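Local coordinates for protein ComZ (Thermus thermophilus, PDB 6QVI) that probably serves as a DNA receptor at the pilus tip during natural transformation, carrying a beta-solenoid domain on a pseudopilin-like domain, at residues S469-Q474 / L507-R512; D133-A138 / S211-Y216. All coordinates share one frame; numbering follows the deposited sequence.

Contact 1 (S469-Q474 / L507-R512); sequences SVISNQ and LLPSLR
Ile471 reaches across from a strand of the beta-solenoid to Pro509 and Leu511, which lie in an irregular segment running back toward the pseudopilin-like domain. No hydrogen bond joins the two segments, and the 123 Å² they bury between them comes from apolar residues, chiefly Ile471, Leu511 and Pro509. The CB of Ile471 points at the segment 507-512 but touches none of its atoms, and the two branches then part. CG2, placed anti to the backbone N, stays short of both partners. CG1 lies beside the backbone N and anti to the carbonyl carbon (chi1 -61°), a setting that carries the longer branch outward to within 4.3 Å of Leu511 CD1. The nearly extended second torsion (160°) then takes CD1 into the angle between the two partners. Here Ile471 CD1 lies 4.0 Å from Leu511 CD1, the two side chains meeting tip to tip. The same methyl also meets the proline ring, with Ile471 CD1 4.2 Å from Pro509 CG. One terminal methyl thus makes the closest approach to each partner, at ordinary van der Waals separation. Beyond Ile471 the chain turns a corner at Asn473, and Ser472 OG donates a hydrogen bond of 2.8 Å to Gln474 O; the hydroxyl lies above the carbonyl plane, 74° out of it. Strand 469-472 runs parallel to strands 451-454 and 139-141, pairing through Ile471 with Val452 and Ala454 and through Val470 with Ala138 and Phe140. Tyr453 and Phe140 touch the Ile471 side chain, Phe140 also touches Leu511, and Trp294 of helix 294-301 packs on Pro509.

Contact 2 (D133-A138 / S211-Y216); sequences DYLEQA and SLRVQY
Asp133 and Leu135 belong to the connector that leads from strand 120-130 of the pseudopilin-like domain into strand 139-141 of the beta-solenoid, and both meet Arg213, which projects from the solenoid strand 212-214. The contact is a light one at the protein surface, burying 100 Å² in all. The carboxylate and the guanidinium come from opposite directions. Asp133 has its CG anti to the backbone N (chi1 -176°), which turns the carboxylate toward the arginine, while the Arg213 chain bends at its third torsion (-131°) before presenting NH2. The resulting salt bridge is long: Asp133 OD2 stands 3.9 Å from Arg213 NH2. The oxygen lies well out of the guanidinium plane, no N-H is aimed at it, and the two flat groups are turned 67° apart, so the attraction is one of charge without a hydrogen bond. Leu135 adds an apolar neighbour to the same nitrogen, with its CD2 4.4 Å from Arg213 NH2 and, like the carboxylate, placed obliquely to the guanidinium. The stronger polar partner of Arg213 is Asp269, whose OD2 forms a salt bridge with NH1, so the arginine has acidic groups at two of its nitrogens. Tyr161 touches both Leu135 and Arg213 from strand 160-162, which is the parallel neighbour of both 212-214 and 139-141. Close by in sequence, the disulfide Cys51-Cys209 ties the chain after the long N-terminal helix to the segment leading into Ser211. Parallel strands stacked in this way, each from a successive turn of the chain, are characteristic of a beta-solenoid, and here a connector from the pilin-like domain lies against their side.

Overall arrangement
The two contacts lie with centres about 11 Å apart and concern the same junction between domains. Contact 1 is buried and purely apolar; contact 2 is at the surface and rests mainly on a long charge pair. Each joins a solenoid strand to an irregular segment: 133-138 brings the chain in from the pseudopilin-like domain, and 507-512 precedes its return there. These two segments run side by side, with a probable hydrogen bond from Leu135 N to Leu511 O (2.8 Å) and Tyr134 packing on Arg512. Val470 N and Ala138 O, also 2.8 Å apart, probably link the first segments of both contacts.

Contact 1 (S469-Q474 / L507-R512)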
loop_
_atom_site.group_PDB
_atom_site.type_symbol
_atom_site.label_atom_id
_atom_site.label_comp_id
_atom_site.label_asym_id
_atom_site.label_seq_id
_atom_site.Cartn_x
_atom_site.Cartn_y
_atom_site.Cartn_z
ATOM N N SER A 469 1.064 9.385 1.495
ATOM C CA SER A 469 1.693 8.432 2.407
ATOM C C SER A 469 3.178 8.745 2.451
ATOM O O SER A 469 3.739 9.234 1.465
ATOM C CB SER A 469 1.476 6.976 1.945
ATOM O OG SER A 469 1.674 6.881 0.539
ATOM N N VAL A 470 3.841 8.424 3.560
ATOM C CA VAL A 470 5.290 8.533 3.548
ATOM C C VAL A 470 5.827 7.182 3.928
ATOM O O VAL A 470 5.318 6.546 4.856
ATOM C CB VAL A 470 5.837 9.669 4.456
ATOM C CG1 VAL A 470 5.007 10.913 4.253
ATOM C CG2 VAL A 470 6.056 9.264 5.962
ATOM N N ILE A 471 6.726 6.682 3.100
ATOM C CA ILE A 471 7.630 5.581 3.385
ATOM C C ILE A 471 8.990 6.204 3.639
ATOM O O ILE A 471 9.560 6.868 2.757
ATOM C CB ILE A 471 7.734 4.555 2.232
ATOM C CG1 ILE A 471 6.364 3.938 1.957
ATOM C CG2 ILE A 471 8.875 3.559 2.470
ATOM C CD1 ILE A 471 6.250 3.305 0.585
ATOM N N SER A 472 9.496 6.028 4.850
ATOM C CA SER A 472 10.794 6.602 5.119
ATOM C C SER A 472 11.437 5.888 6.295
ATOM O O SER A 472 10.769 5.292 7.135
ATOM C CB SER A 472 10.669 8.108 5.386
ATOM O OG SER A 472 10.363 8.339 6.743
ATOM N N ASN A 473 12.751 6.020 6.373
ATOM C CA ASN A 473 13.478 5.323 7.406
ATOM C C ASN A 473 13.311 6.003 8.747
ATOM O O ASN A 473 13.360 5.319 9.781
ATOM C CB ASN A 473 14.952 5.244 7.018
ATOM C CG ASN A 473 15.704 4.283 7.878
ATOM O OD1 ASN A 473 16.203 4.647 8.949
ATOM N ND2 ASN A 473 15.747 3.019 7.450
ATOM N N GLN A 474 13.031 7.314 8.731
ATOM C CA GLN A 474 12.764 8.100 9.928
ATOM C C GLN A 474 11.825 9.246 9.572
ATOM O O GLN A 474 11.904 9.818 8.483
ATOM C CB GLN A 474 14.035 8.673 10.537
ATOM C CG GLN A 474 14.826 7.759 11.433
ATOM C CD GLN A 474 15.882 8.538 12.233
ATOM O OE1 GLN A 474 17.036 8.115 12.328
ATOM N NE2 GLN A 474 15.476 9.677 12.821
ATOM N N LEU A 507 6.748 3.468 -10.284
ATOM C CA LEU A 507 8.083 3.220 -9.762
ATOM C C LEU A 507 8.184 3.436 -8.250
ATOM O O LEU A 507 9.291 3.385 -7.692
ATOM C CB LEU A 507 9.125 4.052 -10.513
ATOM C CG LEU A 507 9.171 3.842 -12.033
ATOM C CD1 LEU A 507 10.164 4.899 -12.593
ATOM C CD2 LEU A 507 9.483 2.428 -12.533
ATOM N N LEU A 508 7.077 3.490 -7.577
ATOM C CA LEU A 508 7.023 3.521 -6.128
ATOM C C LEU A 508 6.923 2.088 -5.589
ATOM O O LEU A 508 6.618 1.160 -6.331
ATOM C CB LEU A 508 5.801 4.326 -5.690
ATOM C CG LEU A 508 5.916 5.820 -5.449
ATOM C CD1 LEU A 508 6.448 6.116 -4.052
ATOM C CD2 LEU A 508 6.810 6.428 -6.500
ATOM N N PRO A 509 7.244 1.853 -4.318
ATOM C CA PRO A 509 7.093 0.502 -3.760
ATOM C C PRO A 509 5.621 0.135 -3.573
ATOM O O PRO A 509 4.795 0.987 -3.238
ATOM C CB PRO A 509 7.817 0.592 -2.410
ATOM C CG PRO A 509 8.676 1.811 -2.511
ATOM C CD PRO A 509 7.934 2.759 -3.387
ATOM N N SER A 510 5.283 -1.140 -3.809
ATOM C CA SER A 510 3.952 -1.639 -3.439
ATOM C C SER A 510 4.142 -2.743 -2.384
ATOM O O SER A 510 4.247 -3.928 -2.707
ATOM C CB SER A 510 3.142 -2.117 -4.679
ATOM O OG SER A 510 3.358 -3.491 -4.963
ATOM N N LEU A 511 4.130 -2.336 -1.117
ATOM C CA LEU A 511 4.453 -3.198 0.013
ATOM C C LEU A 511 3.305 -4.153 0.325
ATOM O O LEU A 511 2.165 -3.716 0.546
ATOM C CB LEU A 511 4.739 -2.331 1.233
ATOM C CG LEU A 511 5.778 -1.216 1.035
ATOM C CD1 LEU A 511 6.011 -0.332 2.276
ATOM C CD2 LEU A 511 7.109 -1.889 0.643
ATOM N N ARG A 512 3.637 -5.448 0.451
ATOM C CA ARG A 512 2.653 -6.512 0.658
ATOM C C ARG A 512 2.825 -7.118 2.046
ATOM O O ARG A 512 3.957 -7.363 2.496
ATOM C CB ARG A 512 2.808 -7.639 -0.377
ATOM C CG ARG A 512 2.384 -7.305 -1.803
ATOM C CD ARG A 512 2.705 -8.452 -2.797
ATOM N NE ARG A 512 3.087 -7.926 -4.114
ATOM C CZ ARG A 512 2.949 -8.568 -5.277
ATOM N NH1 ARG A 512 2.435 -9.798 -5.318
ATOM N NH2 ARG A 512 3.332 -7.973 -6.412
#

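Contact 2 (D133-A138 / S211-Y216)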
loop_
_atom_site.group_PDB
_atom_site.type_symbol
_atom_site.label_atom_id
_atom_site.label_comp_id
_atom_site.label_asym_id
_atom_site.label_seq_id
_atom_site.Cartn_x
_atom_site.Cartn_y
_atom_site.Cartn_z
ATOM N N ASP A 133 -2.341 -8.845 0.736
ATOM C CA ASP A 133 -2.653 -7.810 1.717
ATOM C C ASP A 133 -1.719 -6.604 1.538
ATOM O O ASP A 133 -0.809 -6.336 2.333
ATOM C CB ASP A 133 -2.616 -8.374 3.141
ATOM C CG ASP A 133 -3.024 -7.340 4.199
ATOM O OD1 ASP A 133 -3.622 -6.302 3.815
ATOM O OD2 ASP A 133 -2.768 -7.572 5.408
ATOM N N TYR A 134 -1.980 -5.880 0.453
ATOM C CA TYR A 134 -1.233 -4.664 0.164
ATOM C C TYR A 134 -1.352 -3.727 1.354
ATOM O O TYR A 134 -2.440 -3.232 1.663
ATOM C CB TYR A 134 -1.784 -4.018 -1.114
ATOM C CG TYR A 134 -1.330 -4.688 -2.415
ATOM C CD1 TYR A 134 0.019 -4.697 -2.782
ATOM C CD2 TYR A 134 -2.232 -5.384 -3.233
ATOM C CE1 TYR A 134 0.449 -5.304 -3.959
ATOM C CE2 TYR A 134 -1.810 -6.011 -4.409
ATOM C CZ TYR A 134 -0.462 -5.969 -4.765
ATOM O OH TYR A 134 -0.004 -6.574 -5.921
ATOM N N LEU A 135 -0.216 -3.439 1.988
ATOM C CA LEU A 135 -0.214 -2.633 3.203
ATOM C C LEU A 135 -0.719 -1.231 2.933
ATOM O O LEU A 135 -0.412 -0.617 1.896
ATOM C CB LEU A 135 1.189 -2.587 3.797
ATOM C CG LEU A 135 1.660 -3.969 4.242
ATOM C CD1 LEU A 135 2.894 -3.873 5.109
ATOM C CD2 LEU A 135 0.513 -4.676 5.001
ATOM N N GLU A 136 -1.529 -0.739 3.869
ATOM C CA GLU A 136 -2.158 0.570 3.732
ATOM C C GLU A 136 -1.940 1.351 5.019
ATOM O O GLU A 136 -2.632 1.109 6.016
ATOM C CB GLU A 136 -3.638 0.459 3.392
ATOM C CG GLU A 136 -3.854 -0.103 2.006
ATOM C CD GLU A 136 -5.283 0.042 1.545
ATOM O OE1 GLU A 136 -6.124 0.487 2.360
ATOM O OE2 GLU A 136 -5.558 -0.275 0.362
ATOM N N GLN A 137 -0.967 2.267 4.990
ATOM C CA GLN A 137 -0.656 3.041 6.180
ATOM C C GLN A 137 -0.240 4.451 5.762
ATOM O O GLN A 137 0.265 4.670 4.656
ATOM C CB GLN A 137 0.438 2.328 7.005
ATOM C CG GLN A 137 1.750 2.193 6.223
ATOM C CD GLN A 137 1.786 1.007 5.275
ATOM O OE1 GLN A 137 1.518 -0.117 5.670
ATOM N NE2 GLN A 137 2.055 1.270 4.005
ATOM N N ALA A 138 -0.424 5.409 6.669
ATOM C CA ALA A 138 0.029 6.752 6.345
ATOM C C ALA A 138 1.528 6.849 6.443
ATOM O O ALA A 138 2.145 7.614 5.687
ATOM C CB ALA A 138 -0.594 7.799 7.272
ATOM N N SER A 211 -4.035 0.705 11.289
ATOM C CA SER A 211 -3.545 -0.280 12.248
ATOM C C SER A 211 -2.166 0.176 12.670
ATOM O O SER A 211 -1.512 0.948 11.966
ATOM C CB SER A 211 -3.506 -1.712 11.687
ATOM O OG SER A 211 -3.026 -1.731 10.358
ATOM N N LEU A 212 -1.722 -0.322 13.814
ATOM C CA LEU A 212 -0.364 -0.089 14.283
ATOM C C LEU A 212 0.390 -1.405 14.282
ATOM O O LEU A 212 0.106 -2.277 15.096
ATOM C CB LEU A 212 -0.380 0.524 15.683
ATOM C CG LEU A 212 0.926 0.895 16.380
ATOM C CD1 LEU A 212 1.880 1.417 15.398
ATOM C CD2 LEU A 212 0.705 1.899 17.507
ATOM N N ARG A 213 1.380 -1.531 13.413
ATOM C CA ARG A 213 2.181 -2.738 13.348
ATOM C C ARG A 213 3.639 -2.380 13.589
ATOM O O ARG A 213 4.176 -1.455 12.964
ATOM C CB ARG A 213 2.034 -3.458 12.001
ATOM C CG ARG A 213 0.632 -3.998 11.707
ATOM C CD ARG A 213 0.612 -4.990 10.534
ATOM N NE ARG A 213 -0.443 -4.654 9.583
ATOM C CZ ARG A 213 -1.443 -5.459 9.249
ATOM N NH1 ARG A 213 -1.536 -6.660 9.799
ATOM N NH2 ARG A 213 -2.353 -5.063 8.364
ATOM N N VAL A 214 4.285 -3.161 14.412
ATOM C CA VAL A 214 5.661 -2.971 14.676
ATOM C C VAL A 214 6.264 -4.325 14.643
ATOM O O VAL A 214 6.064 -5.088 15.527
ATOM C CB VAL A 214 5.879 -2.406 16.048
ATOM C CG1 VAL A 214 7.317 -2.555 16.427
ATOM C CG2 VAL A 214 5.473 -0.968 16.078
ATOM N N GLN A 215 7.017 -4.621 13.615
ATOM C CA GLN A 215 7.607 -5.916 13.504
ATOM C C GLN A 215 8.664 -6.249 14.508
ATOM O O GLN A 215 8.708 -7.352 14.970
ATOM C CB GLN A 215 8.159 -6.132 12.126
ATOM C CG GLN A 215 9.112 -7.287 12.097
ATOM C CD GLN A 215 9.603 -7.598 10.721
ATOM O OE1 GLN A 215 9.520 -6.784 9.833
ATOM N NE2 GLN A 215 10.121 -8.786 10.542
ATOM N N TYR A 216 9.549 -5.332 14.834
ATOM C CA TYR A 216 10.563 -5.644 15.819
ATOM C C TYR A 216 10.602 -4.595 16.884
ATOM O O TYR A 216 10.900 -3.478 16.607
ATOM C CB TYR A 216 11.945 -5.698 15.197
ATOM C CG TYR A 216 12.194 -6.847 14.271
ATOM C CD1 TYR A 216 12.150 -8.136 14.709
ATOM C CD2 TYR A 216 12.500 -6.631 12.965
ATOM C CE1 TYR A 216 12.381 -9.177 13.857
ATOM C CE2 TYR A 216 12.729 -7.663 12.113
ATOM C CZ TYR A 216 12.661 -8.931 12.564
ATOM O OH TYR A 216 12.892 -9.953 11.702
#